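Local coordinates for protein putative TRAP PERIPLASMIC SOLUTE BINDING PROTEIN (Haemophilus influenzae, PDB 4PBQ) that binds L-gulonate in its cleft and probably delivers such sugar acids to a TRAP transporter as its periplasmic solute receptor, at residues 92-104 with 127-141. Sequence-based numbering, arbitrary orientation.
With 2UF (L-gulonate), chain D.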
loop_
_atom_site.group_PDB
_atom_site.type_symbol
_atom_site.label_atom_id
_atom_site.label_comp_id
_atom_site.label_asym_id
_atom_site.label_seq_id
_atom_site.Cartn_x
_atom_site.Cartn_y
_atom_site.Cartn_z
ATOM N N LEU A 92 0.305 -0.296 8.006
ATOM C CA LEU A 92 -0.177 0.383 9.209
ATOM C C LEU A 92 0.378 -0.217 10.503
ATOM O O LEU A 92 0.419 0.479 11.526
ATOM C CB LEU A 92 -1.698 0.410 9.254
ATOM C CG LEU A 92 -2.439 1.104 8.121
ATOM C CD1 LEU A 92 -3.895 1.139 8.439
ATOM C CD2 LEU A 92 -1.872 2.517 7.863
ATOM N N LEU A 93 0.830 -1.469 10.459
ATOM C CA LEU A 93 1.480 -2.080 11.610
ATOM C C LEU A 93 2.737 -1.302 12.003
ATOM O O LEU A 93 3.276 -1.499 13.099
ATOM C CB LEU A 93 1.832 -3.538 11.333
ATOM C CG LEU A 93 2.302 -4.318 12.563
ATOM C CD1 LEU A 93 1.225 -4.359 13.602
ATOM C CD2 LEU A 93 2.675 -5.746 12.136
ATOM N N GLN A 94 3.179 -0.374 11.158
ATOM C CA GLN A 94 4.304 0.485 11.535
ATOM C C GLN A 94 4.022 1.276 12.818
ATOM O O GLN A 94 4.962 1.743 13.475
ATOM C CB GLN A 94 4.682 1.445 10.410
ATOM C CG GLN A 94 3.661 2.567 10.164
ATOM C CD GLN A 94 3.897 3.792 11.039
ATOM O OE1 GLN A 94 5.025 4.259 11.192
ATOM N NE2 GLN A 94 2.823 4.328 11.603
ATOM N N ASN A 95 2.752 1.450 13.181
ATOM C CA ASN A 95 2.444 2.162 14.448
ATOM C C ASN A 95 2.744 1.318 15.690
ATOM O O ASN A 95 2.762 1.826 16.818
ATOM C CB ASN A 95 0.998 2.758 14.483
ATOM C CG ASN A 95 -0.105 1.700 14.496
ATOM O OD1 ASN A 95 0.117 0.547 14.842
ATOM N ND2 ASN A 95 -1.317 2.108 14.117
ATOM N N VAL A 96 2.998 0.030 15.483
ATOM C CA VAL A 96 3.431 -0.867 16.545
ATOM C C VAL A 96 4.951 -1.014 16.524
ATOM O O VAL A 96 5.590 -1.027 17.572
ATOM C CB VAL A 96 2.752 -2.248 16.425
ATOM C CG1 VAL A 96 3.339 -3.246 17.435
ATOM C CG2 VAL A 96 1.259 -2.090 16.624
ATOM N N ASP A 97 5.526 -1.113 15.333
ATOM C CA ASP A 97 6.968 -1.241 15.176
ATOM C C ASP A 97 7.329 -0.561 13.872
ATOM O O ASP A 97 6.944 -1.014 12.797
ATOM C CB ASP A 97 7.392 -2.723 15.153
ATOM C CG ASP A 97 8.906 -2.916 15.134
ATOM O OD1 ASP A 97 9.624 -2.001 14.691
ATOM O OD2 ASP A 97 9.392 -4.003 15.554
ATOM N N PRO A 98 8.110 0.515 13.946
ATOM C CA PRO A 98 8.291 1.358 12.759
ATOM C C PRO A 98 9.032 0.673 11.615
ATOM O O PRO A 98 8.958 1.170 10.499
ATOM C CB PRO A 98 9.120 2.543 13.272
ATOM C CG PRO A 98 9.034 2.486 14.753
ATOM C CD PRO A 98 8.781 1.069 15.137
ATOM N N ILE A 99 9.734 -0.425 11.876
ATOM C CA ILE A 99 10.499 -1.059 10.809
ATOM C C ILE A 99 9.585 -1.471 9.646
ATOM O O ILE A 99 9.989 -1.457 8.477
ATOM C CB ILE A 99 11.358 -2.253 11.319
ATOM C CG1 ILE A 99 12.418 -2.586 10.263
ATOM C CG2 ILE A 99 10.493 -3.455 11.665
ATOM C CD1 ILE A 99 13.690 -3.152 10.810
ATOM N N PHE A 100 8.350 -1.825 9.965
ATOM C CA PHE A 100 7.423 -2.300 8.926
ATOM C C PHE A 100 7.021 -1.217 7.937
ATOM O O PHE A 100 6.512 -1.517 6.853
ATOM C CB PHE A 100 6.166 -2.922 9.554
ATOM C CG PHE A 100 6.473 -4.057 10.482
ATOM C CD1 PHE A 100 7.256 -5.128 10.048
ATOM C CD2 PHE A 100 6.003 -4.064 11.777
ATOM C CE1 PHE A 100 7.561 -6.186 10.903
ATOM C CE2 PHE A 100 6.336 -5.101 12.648
ATOM C CZ PHE A 100 7.110 -6.169 12.203
ATOM N N GLY A 101 7.222 0.046 8.298
ATOM C CA GLY A 101 6.831 1.131 7.424
ATOM C C GLY A 101 7.909 1.612 6.451
ATOM O O GLY A 101 7.667 2.543 5.660
ATOM N N VAL A 102 9.085 0.986 6.502
ATOM C CA VAL A 102 10.243 1.468 5.754
ATOM C C VAL A 102 9.997 1.539 4.242
ATOM O O VAL A 102 10.535 2.420 3.581
ATOM C CB VAL A 102 11.515 0.632 6.058
ATOM C CG1 VAL A 102 11.382 -0.804 5.567
ATOM C CG2 VAL A 102 12.748 1.288 5.459
ATOM N N TRP A 103 9.171 0.642 3.702
ATOM C CA TRP A 103 8.995 0.568 2.244
ATOM C C TRP A 103 8.321 1.805 1.678
ATOM O O TRP A 103 8.454 2.055 0.497
ATOM C CB TRP A 103 8.196 -0.690 1.834
ATOM C CG TRP A 103 8.646 -1.878 2.589
ATOM C CD1 TRP A 103 7.923 -2.610 3.497
ATOM C CD2 TRP A 103 9.950 -2.477 2.542
ATOM N NE1 TRP A 103 8.706 -3.615 4.019
ATOM C CE2 TRP A 103 9.951 -3.551 3.442
ATOM C CE3 TRP A 103 11.122 -2.204 1.822
ATOM C CZ2 TRP A 103 11.066 -4.337 3.645
ATOM C CZ3 TRP A 103 12.230 -3.005 2.031
ATOM C CH2 TRP A 103 12.198 -4.042 2.930
ATOM N N GLU A 104 7.596 2.542 2.526
ATOM C CA GLU A 104 6.907 3.766 2.149
ATOM C C GLU A 104 7.721 5.041 2.445
ATOM O O GLU A 104 7.221 6.143 2.281
ATOM C CB GLU A 104 5.539 3.835 2.827
ATOM C CG GLU A 104 4.489 2.931 2.129
ATOM C CD GLU A 104 3.154 2.849 2.874
ATOM O OE1 GLU A 104 3.153 3.050 4.115
ATOM O OE2 GLU A 104 2.104 2.649 2.203
ATOM N N ILE A 127 12.655 -8.596 7.260
ATOM C CA ILE A 127 11.759 -7.676 7.930
ATOM C C ILE A 127 10.360 -8.284 7.971
ATOM O O ILE A 127 9.677 -8.207 8.985
ATOM C CB ILE A 127 11.759 -6.289 7.251
ATOM C CG1 ILE A 127 13.121 -5.619 7.495
ATOM C CG2 ILE A 127 10.633 -5.436 7.793
ATOM C CD1 ILE A 127 13.248 -4.219 6.909
ATOM N N GLY A 128 9.958 -8.940 6.882
ATOM C CA GLY A 128 8.660 -9.606 6.856
ATOM C C GLY A 128 8.494 -10.643 7.962
ATOM O O GLY A 128 7.417 -10.765 8.574
ATOM N N GLN A 129 9.560 -11.411 8.212
ATOM C CA GLN A 129 9.585 -12.434 9.262
ATOM C C GLN A 129 9.346 -11.858 10.649
ATOM O O GLN A 129 8.811 -12.529 11.526
ATOM C CB GLN A 129 10.921 -13.174 9.240
ATOM C CG GLN A 129 11.041 -14.186 8.108
ATOM C CD GLN A 129 12.441 -14.779 7.981
ATOM O OE1 GLN A 129 12.746 -15.447 6.993
ATOM N NE2 GLN A 129 13.296 -14.538 8.974
ATOM N N LYS A 130 9.741 -10.603 10.846
ATOM C CA LYS A 130 9.551 -9.954 12.138
ATOM C C LYS A 130 8.085 -9.694 12.465
ATOM O O LYS A 130 7.761 -9.411 13.617
ATOM C CB LYS A 130 10.281 -8.613 12.185
ATOM C CG LYS A 130 11.798 -8.707 12.153
ATOM C CD LYS A 130 12.429 -7.308 12.131
ATOM C CE LYS A 130 13.888 -7.332 12.584
ATOM N NZ LYS A 130 14.629 -8.498 12.036
HETATM N N MSE A 131 7.204 -9.767 11.474
HETATM C CA MSE A 131 5.778 -9.584 11.744
HETATM C C MSE A 131 5.236 -10.714 12.618
HETATM O O MSE A 131 4.225 -10.553 13.286
HETATM C CB MSE A 131 5.001 -9.477 10.434
HETATM C CG MSE A 131 5.389 -8.281 9.609
HETATM SE SE MSE A 131 4.282 -8.169 7.980
HETATM C CE MSE A 131 2.689 -7.666 8.751
ATOM N N GLU A 132 5.915 -11.859 12.635
ATOM C CA GLU A 132 5.464 -12.984 13.449
ATOM C C GLU A 132 5.451 -12.671 14.951
ATOM O O GLU A 132 4.634 -13.206 15.699
ATOM C CB GLU A 132 6.287 -14.243 13.137
ATOM C CG GLU A 132 6.027 -14.682 11.701
ATOM C CD GLU A 132 6.956 -15.775 11.208
ATOM O OE1 GLU A 132 7.242 -16.700 11.990
ATOM O OE2 GLU A 132 7.377 -15.697 10.026
ATOM N N LYS A 133 6.347 -11.795 15.379
ATOM C CA LYS A 133 6.377 -11.331 16.763
ATOM C C LYS A 133 5.071 -10.642 17.171
ATOM O O LYS A 133 4.730 -10.572 18.361
ATOM C CB LYS A 133 7.536 -10.342 16.932
ATOM C CG LYS A 133 7.626 -9.681 18.284
ATOM C CD LYS A 133 8.903 -8.832 18.369
ATOM C CE LYS A 133 9.057 -8.133 19.725
ATOM N NZ LYS A 133 10.353 -7.390 19.800
ATOM N N TYR A 134 4.343 -10.142 16.188
ATOM C CA TYR A 134 3.091 -9.419 16.429
ATOM C C TYR A 134 1.876 -10.194 15.935
ATOM O O TYR A 134 0.784 -9.626 15.780
ATOM C CB TYR A 134 3.156 -8.043 15.764
ATOM C CG TYR A 134 4.370 -7.285 16.229
ATOM C CD1 TYR A 134 4.388 -6.682 17.475
ATOM C CD2 TYR A 134 5.511 -7.218 15.453
ATOM C CE1 TYR A 134 5.516 -6.012 17.927
ATOM C CE2 TYR A 134 6.628 -6.555 15.889
ATOM C CZ TYR A 134 6.626 -5.947 17.133
ATOM O OH TYR A 134 7.755 -5.272 17.592
ATOM N N GLY A 135 2.067 -11.475 15.634
ATOM C CA GLY A 135 0.945 -12.354 15.347
ATOM C C GLY A 135 0.601 -12.505 13.871
ATOM O O GLY A 135 -0.466 -13.025 13.529
ATOM N N ILE A 136 1.493 -12.087 12.996
ATOM C CA ILE A 136 1.156 -12.101 11.573
ATOM C C ILE A 136 2.224 -12.831 10.780
ATOM O O ILE A 136 3.421 -12.566 10.942
ATOM C CB ILE A 136 0.956 -10.667 11.030
ATOM C CG1 ILE A 136 -0.257 -10.003 11.672
ATOM C CG2 ILE A 136 0.773 -10.672 9.517
ATOM C CD1 ILE A 136 -0.444 -8.514 11.306
ATOM N N LYS A 137 1.780 -13.736 9.904
ATOM C CA LYS A 137 2.661 -14.366 8.934
ATOM C C LYS A 137 2.523 -13.684 7.572
ATOM O O LYS A 137 1.439 -13.634 6.977
ATOM C CB LYS A 137 2.329 -15.851 8.814
ATOM C CG LYS A 137 3.008 -16.555 7.659
ATOM C CD LYS A 137 4.510 -16.738 7.891
ATOM C CE LYS A 137 5.107 -17.466 6.678
ATOM N NZ LYS A 137 6.530 -17.818 6.925
ATOM N N LEU A 138 3.633 -13.154 7.061
ATOM C CA LEU A 138 3.626 -12.533 5.739
ATOM C C LEU A 138 3.828 -13.570 4.657
ATOM O O LEU A 138 4.771 -14.350 4.733
ATOM C CB LEU A 138 4.738 -11.496 5.621
ATOM C CG LEU A 138 4.721 -10.718 4.294
ATOM C CD1 LEU A 138 3.509 -9.880 4.084
ATOM C CD2 LEU A 138 5.967 -9.865 4.187
ATOM N N LEU A 139 2.930 -13.598 3.671
ATOM C CA LEU A 139 3.027 -14.544 2.557
ATOM C C LEU A 139 3.535 -13.925 1.259
ATOM O O LEU A 139 4.155 -14.627 0.459
ATOM C CB LEU A 139 1.667 -15.201 2.291
ATOM C CG LEU A 139 1.139 -16.085 3.425
ATOM C CD1 LEU A 139 -0.256 -16.610 3.078
ATOM C CD2 LEU A 139 2.124 -17.213 3.691
ATOM N N ALA A 140 3.266 -12.638 1.029
ATOM C CA ALA A 140 3.703 -11.988 -0.211
ATOM C C ALA A 140 3.705 -10.472 -0.114
ATOM O O ALA A 140 2.830 -9.880 0.509
ATOM C CB ALA A 140 2.807 -12.414 -1.368
ATOM N N TYR A 141 4.685 -9.850 -0.763
ATOM C CA TYR A 141 4.646 -8.429 -1.057
ATOM C C TYR A 141 4.106 -8.201 -2.466
ATOM O O TYR A 141 4.769 -8.560 -3.471
ATOM C CB TYR A 141 6.060 -7.869 -1.034
ATOM C CG TYR A 141 6.706 -7.727 0.322
ATOM C CD1 TYR A 141 6.392 -6.662 1.167
ATOM C CD2 TYR A 141 7.672 -8.632 0.730
ATOM C CE1 TYR A 141 7.014 -6.532 2.397
ATOM C CE2 TYR A 141 8.320 -8.503 1.949
ATOM C CZ TYR A 141 7.994 -7.447 2.770
ATOM O OH TYR A 141 8.621 -7.323 3.984
HETATM O O6A 2UF D . -5.846 4.505 3.277
HETATM C C6 2UF D . -4.889 4.689 2.514
HETATM O O6B 2UF D . -4.645 5.740 1.901
HETATM C C5 2UF D . -3.956 3.484 2.270
HETATM O O5 2UF D . -3.388 3.610 0.985
HETATM C C4 2UF D . -2.835 3.432 3.332
HETATM O O4 2UF D . -3.403 3.179 4.627
HETATM C C3 2UF D . -1.810 2.340 2.958
HETATM O O3 2UF D . -2.444 1.049 2.657
HETATM C C2 2UF D . -0.781 2.127 4.081
HETATM O O2 2UF D . 0.262 1.385 3.479
HETATM C C1 2UF D . -0.171 3.474 4.576
HETATM O O1 2UF D . 0.885 3.158 5.497
HETATM O O HOH W 1 7.943 -2.118 19.045
HETATM O O HOH W 2 7.891 -5.919 6.106
#
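Y141 OH is held by two partners: it donates to A124 O and accepts from a water (its oxygen 2.6 Å from Y141 OH) that in turn accepts from W103 NE1. The water lies in the plane of both rings, while the edge of Y141 turns toward the face of the W103 pyrrole ring in an offset edge-to-face pair, planes 76° apart. At the other end, Y134 OH donates to D97 OD2 (2.9 Å) on the anti side, 26° out of the carboxylate plane; the carboxylate stands nearly perpendicular to the phenol ring. D97 OD1 accepts from I99 N, from above the carboxylate plane, closing an Asx turn that restrains the group. Between these ends F100 presents its edge to I127 O and K130 O, while M131 CG approaches the ring obliquely, 3.3 Å from F100 CE1. With CG1 anti to the carbonyl carbon (chi1 -69°), I127 sends CD1 between I99 CG1 and W103 CZ2. E104, next to W103, binds L-gulonate O1 and O2, which places this contact beside the ligand pocket. The 92-104 turns lie against the end of helix 122-129 and the start of strand 136-151, with helix 112-119 touching W103 and Y141 and strand 231-239 antiparallel to strand 136-151.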